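Local structure of uncharacterized protein (Bacteroides ovatus, 3P02) at residues Thr265-Phe276 with Glu288-Arg299. The protein is of unknown function; it joins a DUF4973 region of the E-set clan to a largely beta, BT_3044-like C-terminal region. Numbering follows the deposited sequence.
Sequences TYIVISDIDFDF and EYNMKGGLSVSR
Phe274 and Phe276 on one strand of this long antiparallel hairpin both lean on Met291 (present as selenomethionine) on the other, and the pairing illustrates how a beta ribbon divides into a packed and a polar face. CB of Met291 lies over the Phe274 ring in a CH-pi contact, 4.1 Å from the ring centroid. Its CG sits anti to the carbonyl carbon (chi1 -61°) and the chain runs on extended at chi2, which brings SE obliquely beside both phenyl rings, in two Met-aromatic contacts. CE1 of Phe276 comes within 3.5 Å of Tyr289 CB, which sits over the face of the phenyl ring. Further along, Ile272 crosses Leu295 at about a right angle, CD1 to CD1 3.9 Å, while Ile267 and Val297 lie side by side. On the other face, more accessible to solvent, polar groups replace this packing. ND2 of Asn290 spans two carboxylates: its almost straight bond to Asp273 OD1 (3.0 Å, 178°) and the one to Asp275 OD1 (2.9 Å) both lie close to the amide plane, with the carboxylates turned nearly perpendicular to it. Lys292 NZ reaches Asp273 OD2 from above the carboxylate plane in a 2.7 Å salt bridge. An asparagine at Asp273 would probably leave the Lys292 ammonium without its countercharge and weaken the grip on the Asn290 amide. Between Ile269 and Ile272 the register slips by one residue, a beta bulge, opposite the corner at Gly293; a side chain on Gly294 would run into Ile269 O. Within the antiparallel sheet, strand 242-255 pairs with the edge of strand 262-278 that faces away from the hairpin partner, Asp275 OD2 hydrogen-bonded to Tyr244 OH; strand 166-170 pairs with strand 287-302 on its other edge and sends Leu166 against Ile272, Met291 and Leu295, while Phe161 of strand 159-162 packs on Ile269, Leu295 and Val297.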
loop_
_atom_site.group_PDB
_atom_site.type_symbol
_atom_site.label_atom_id
_atom_site.label_comp_id
_atom_site.label_asym_id
_atom_site.label_seq_id
_atom_site.Cartn_x
_atom_site.Cartn_y
_atom_site.Cartn_z
ATOM N N THR A 265 7.708 -17.726 4.978
ATOM C CA THR A 265 6.277 -17.918 5.192
ATOM C C THR A 265 5.605 -18.088 3.840
ATOM O O THR A 265 5.740 -17.220 2.961
ATOM C CB THR A 265 5.670 -16.778 6.006
ATOM O OG1 THR A 265 6.220 -16.861 7.326
ATOM C CG2 THR A 265 4.138 -16.872 6.081
ATOM N N TYR A 266 4.852 -19.191 3.684
ATOM C CA TYR A 266 4.175 -19.499 2.417
ATOM C C TYR A 266 2.683 -19.495 2.572
ATOM O O TYR A 266 2.157 -20.043 3.547
ATOM C CB TYR A 266 4.616 -20.900 1.907
ATOM C CG TYR A 266 6.106 -21.138 1.962
ATOM C CD1 TYR A 266 6.962 -20.569 1.018
ATOM C CD2 TYR A 266 6.668 -21.940 2.954
ATOM C CE1 TYR A 266 8.342 -20.786 1.068
ATOM C CE2 TYR A 266 8.041 -22.179 3.001
ATOM C CZ TYR A 266 8.871 -21.614 2.047
ATOM O OH TYR A 266 10.222 -21.845 2.120
ATOM N N ILE A 267 1.987 -18.837 1.632
ATOM C CA ILE A 267 0.532 -18.883 1.562
ATOM C C ILE A 267 0.224 -19.354 0.172
ATOM O O ILE A 267 0.691 -18.742 -0.797
ATOM C CB ILE A 267 -0.189 -17.565 1.913
ATOM C CG1 ILE A 267 0.211 -17.114 3.324
ATOM C CG2 ILE A 267 -1.735 -17.762 1.842
ATOM C CD1 ILE A 267 -0.265 -15.692 3.665
ATOM N N VAL A 268 -0.540 -20.436 0.051
ATOM C CA VAL A 268 -0.888 -20.937 -1.271
ATOM C C VAL A 268 -2.401 -20.999 -1.346
ATOM O O VAL A 268 -3.026 -21.627 -0.501
ATOM C CB VAL A 268 -0.228 -22.298 -1.613
ATOM C CG1 VAL A 268 -0.619 -22.745 -3.023
ATOM C CG2 VAL A 268 1.297 -22.225 -1.479
ATOM N N ILE A 269 -2.980 -20.301 -2.325
ATOM C CA ILE A 269 -4.429 -20.264 -2.576
ATOM C C ILE A 269 -4.712 -21.154 -3.775
ATOM O O ILE A 269 -4.071 -20.997 -4.813
ATOM C CB ILE A 269 -4.928 -18.810 -2.824
ATOM C CG1 ILE A 269 -4.546 -17.837 -1.649
ATOM C CG2 ILE A 269 -6.420 -18.775 -3.143
ATOM C CD1 ILE A 269 -4.650 -16.367 -2.023
ATOM N N SER A 270 -5.697 -22.038 -3.659
ATOM C CA SER A 270 -6.053 -22.935 -4.756
ATOM C C SER A 270 -7.542 -22.912 -5.019
ATOM O O SER A 270 -8.292 -22.246 -4.297
ATOM C CB SER A 270 -5.608 -24.369 -4.452
ATOM O OG SER A 270 -4.213 -24.467 -4.208
ATOM N N ASP A 271 -7.971 -23.585 -6.090
ATOM C CA ASP A 271 -9.387 -23.765 -6.394
ATOM C C ASP A 271 -10.116 -22.450 -6.715
ATOM O O ASP A 271 -11.298 -22.293 -6.421
ATOM C CB ASP A 271 -10.120 -24.533 -5.267
ATOM C CG ASP A 271 -9.524 -25.881 -4.967
ATOM O OD1 ASP A 271 -9.148 -26.586 -5.922
ATOM O OD2 ASP A 271 -9.330 -26.177 -3.790
ATOM N N ILE A 272 -9.412 -21.528 -7.369
ATOM C CA ILE A 272 -10.053 -20.321 -7.910
ATOM C C ILE A 272 -10.567 -20.706 -9.296
ATOM O O ILE A 272 -9.812 -21.261 -10.092
ATOM C CB ILE A 272 -9.078 -19.132 -7.992
ATOM C CG1 ILE A 272 -8.548 -18.788 -6.578
ATOM C CG2 ILE A 272 -9.789 -17.904 -8.625
ATOM C CD1 ILE A 272 -7.329 -17.746 -6.614
ATOM N N ASP A 273 -11.822 -20.401 -9.578
ATOM C CA ASP A 273 -12.404 -20.695 -10.893
ATOM C C ASP A 273 -13.639 -19.833 -11.053
ATOM O O ASP A 273 -14.669 -20.120 -10.445
ATOM C CB ASP A 273 -12.739 -22.195 -11.051
ATOM C CG ASP A 273 -13.182 -22.617 -12.444
ATOM O OD1 ASP A 273 -13.537 -21.727 -13.258
ATOM O OD2 ASP A 273 -13.166 -23.826 -12.722
ATOM N N PHE A 274 -13.519 -18.737 -11.823
ATOM C CA PHE A 274 -14.685 -17.891 -12.009
ATOM C C PHE A 274 -14.742 -17.267 -13.365
ATOM O O PHE A 274 -13.721 -16.846 -13.920
ATOM C CB PHE A 274 -14.771 -16.776 -10.934
ATOM C CG PHE A 274 -13.613 -15.788 -10.938
ATOM C CD1 PHE A 274 -13.645 -14.647 -11.753
ATOM C CD2 PHE A 274 -12.490 -16.006 -10.162
ATOM C CE1 PHE A 274 -12.579 -13.724 -11.759
ATOM C CE2 PHE A 274 -11.443 -15.067 -10.143
ATOM C CZ PHE A 274 -11.490 -13.942 -10.957
ATOM N N ASP A 275 -15.972 -17.108 -13.857
ATOM C CA ASP A 275 -16.232 -16.342 -15.054
ATOM C C ASP A 275 -16.437 -14.878 -14.679
ATOM O O ASP A 275 -16.955 -14.577 -13.604
ATOM C CB ASP A 275 -17.492 -16.844 -15.796
ATOM C CG ASP A 275 -17.381 -18.187 -16.466
ATOM O OD1 ASP A 275 -16.223 -18.649 -16.710
ATOM O OD2 ASP A 275 -18.436 -18.744 -16.834
ATOM N N PHE A 276 -16.096 -13.973 -15.605
ATOM C CA PHE A 276 -16.369 -12.549 -15.457
ATOM C C PHE A 276 -16.355 -11.951 -16.826
ATOM O O PHE A 276 -15.823 -12.552 -17.765
ATOM C CB PHE A 276 -15.380 -11.838 -14.523
ATOM C CG PHE A 276 -14.054 -11.576 -15.179
ATOM C CD1 PHE A 276 -13.085 -12.580 -15.258
ATOM C CD2 PHE A 276 -13.773 -10.324 -15.742
ATOM C CE1 PHE A 276 -11.881 -12.342 -15.924
ATOM C CE2 PHE A 276 -12.583 -10.101 -16.430
ATOM C CZ PHE A 276 -11.636 -11.103 -16.504
ATOM N N GLU A 288 -16.278 -12.288 -22.610
ATOM C CA GLU A 288 -16.588 -13.216 -21.533
ATOM C C GLU A 288 -15.361 -14.048 -21.223
ATOM O O GLU A 288 -14.985 -14.942 -21.994
ATOM C CB GLU A 288 -17.772 -14.109 -21.923
ATOM C CG GLU A 288 -19.026 -13.299 -22.189
ATOM C CD GLU A 288 -20.277 -14.100 -22.507
ATOM O OE1 GLU A 288 -20.213 -15.350 -22.524
ATOM O OE2 GLU A 288 -21.319 -13.458 -22.775
ATOM N N TYR A 289 -14.757 -13.754 -20.086
ATOM C CA TYR A 289 -13.557 -14.426 -19.655
ATOM C C TYR A 289 -13.779 -15.369 -18.476
ATOM O O TYR A 289 -14.846 -15.406 -17.873
ATOM C CB TYR A 289 -12.541 -13.364 -19.200
ATOM C CG TYR A 289 -11.883 -12.564 -20.304
ATOM C CD1 TYR A 289 -11.122 -13.197 -21.288
ATOM C CD2 TYR A 289 -11.846 -11.174 -20.251
ATOM C CE1 TYR A 289 -10.400 -12.466 -22.235
ATOM C CE2 TYR A 289 -11.146 -10.427 -21.208
ATOM C CZ TYR A 289 -10.385 -11.080 -22.169
ATOM O OH TYR A 289 -9.745 -10.358 -23.159
ATOM N N ASN A 290 -12.705 -16.049 -18.107
ATOM C CA ASN A 290 -12.636 -16.929 -16.948
ATOM C C ASN A 290 -11.235 -16.865 -16.372
ATOM O O ASN A 290 -10.268 -16.772 -17.134
ATOM C CB ASN A 290 -12.969 -18.382 -17.351
ATOM C CG ASN A 290 -12.755 -19.369 -16.203
ATOM O OD1 ASN A 290 -11.644 -19.884 -15.980
ATOM N ND2 ASN A 290 -13.820 -19.709 -15.495
HETATM N N MSE A 291 -11.119 -16.905 -15.054
HETATM C CA MSE A 291 -9.802 -17.023 -14.405
HETATM C C MSE A 291 -9.831 -18.286 -13.582
HETATM O O MSE A 291 -10.762 -18.467 -12.802
HETATM C CB MSE A 291 -9.472 -15.794 -13.533
HETATM C CG MSE A 291 -9.423 -14.533 -14.405
HETATM SE SE MSE A 291 -8.618 -13.057 -13.501
HETATM C CE MSE A 291 -6.806 -13.544 -13.656
ATOM N N LYS A 292 -8.847 -19.162 -13.782
ATOM C CA LYS A 292 -8.803 -20.442 -13.059
ATOM C C LYS A 292 -7.412 -20.773 -12.607
ATOM O O LYS A 292 -6.452 -20.675 -13.373
ATOM C CB LYS A 292 -9.328 -21.577 -13.978
ATOM C CG LYS A 292 -9.358 -22.969 -13.332
ATOM C CD LYS A 292 -10.051 -23.993 -14.243
ATOM C CE LYS A 292 -10.141 -25.370 -13.590
ATOM N NZ LYS A 292 -11.013 -25.379 -12.356
ATOM N N GLY A 293 -7.311 -21.277 -11.405
ATOM C CA GLY A 293 -5.996 -21.676 -10.914
ATOM C C GLY A 293 -5.793 -21.285 -9.473
ATOM O O GLY A 293 -6.691 -21.445 -8.644
ATOM N N GLY A 294 -4.606 -20.779 -9.193
ATOM C CA GLY A 294 -4.258 -20.395 -7.846
ATOM C C GLY A 294 -3.257 -19.274 -7.782
ATOM O O GLY A 294 -2.837 -18.722 -8.809
ATOM N N LEU A 295 -2.967 -18.874 -6.544
ATOM C CA LEU A 295 -2.039 -17.789 -6.215
ATOM C C LEU A 295 -1.126 -18.213 -5.101
ATOM O O LEU A 295 -1.505 -19.055 -4.296
ATOM C CB LEU A 295 -2.831 -16.565 -5.740
ATOM C CG LEU A 295 -3.823 -15.967 -6.767
ATOM C CD1 LEU A 295 -4.721 -14.910 -6.111
ATOM C CD2 LEU A 295 -3.078 -15.326 -7.951
ATOM N N SER A 296 0.054 -17.624 -5.021
ATOM C CA SER A 296 0.927 -17.974 -3.918
ATOM C C SER A 296 1.824 -16.816 -3.549
ATOM O O SER A 296 2.117 -15.940 -4.378
ATOM C CB SER A 296 1.780 -19.201 -4.238
ATOM O OG SER A 296 2.640 -18.982 -5.339
ATOM N N VAL A 297 2.234 -16.800 -2.279
ATOM C CA VAL A 297 3.222 -15.840 -1.813
ATOM C C VAL A 297 4.290 -16.613 -1.042
ATOM O O VAL A 297 3.983 -17.577 -0.316
ATOM C CB VAL A 297 2.629 -14.648 -1.002
ATOM C CG1 VAL A 297 2.134 -15.073 0.377
ATOM C CG2 VAL A 297 3.642 -13.494 -0.879
ATOM N N SER A 298 5.531 -16.179 -1.196
ATOM C CA SER A 298 6.652 -16.749 -0.462
ATOM C C SER A 298 7.387 -15.558 0.174
ATOM O O SER A 298 8.058 -14.804 -0.526
ATOM C CB SER A 298 7.547 -17.547 -1.409
ATOM O OG SER A 298 8.705 -18.012 -0.743
ATOM N N ARG A 299 7.169 -15.336 1.473
ATOM C CA ARG A 299 7.768 -14.212 2.180
ATOM C C ARG A 299 9.066 -14.607 2.850
ATOM O O ARG A 299 9.138 -15.692 3.410
ATOM C CB ARG A 299 6.828 -13.681 3.280
ATOM C CG ARG A 299 5.345 -13.515 2.929
ATOM C CD ARG A 299 4.656 -12.704 4.012
ATOM N NE ARG A 299 3.198 -12.618 3.845
ATOM C CZ ARG A 299 2.567 -11.816 2.978
ATOM N NH1 ARG A 299 3.261 -11.082 2.116
ATOM N NH2 ARG A 299 1.236 -11.811 2.913
HETATM O O HOH W 1 -9.222 -23.952 -9.969
#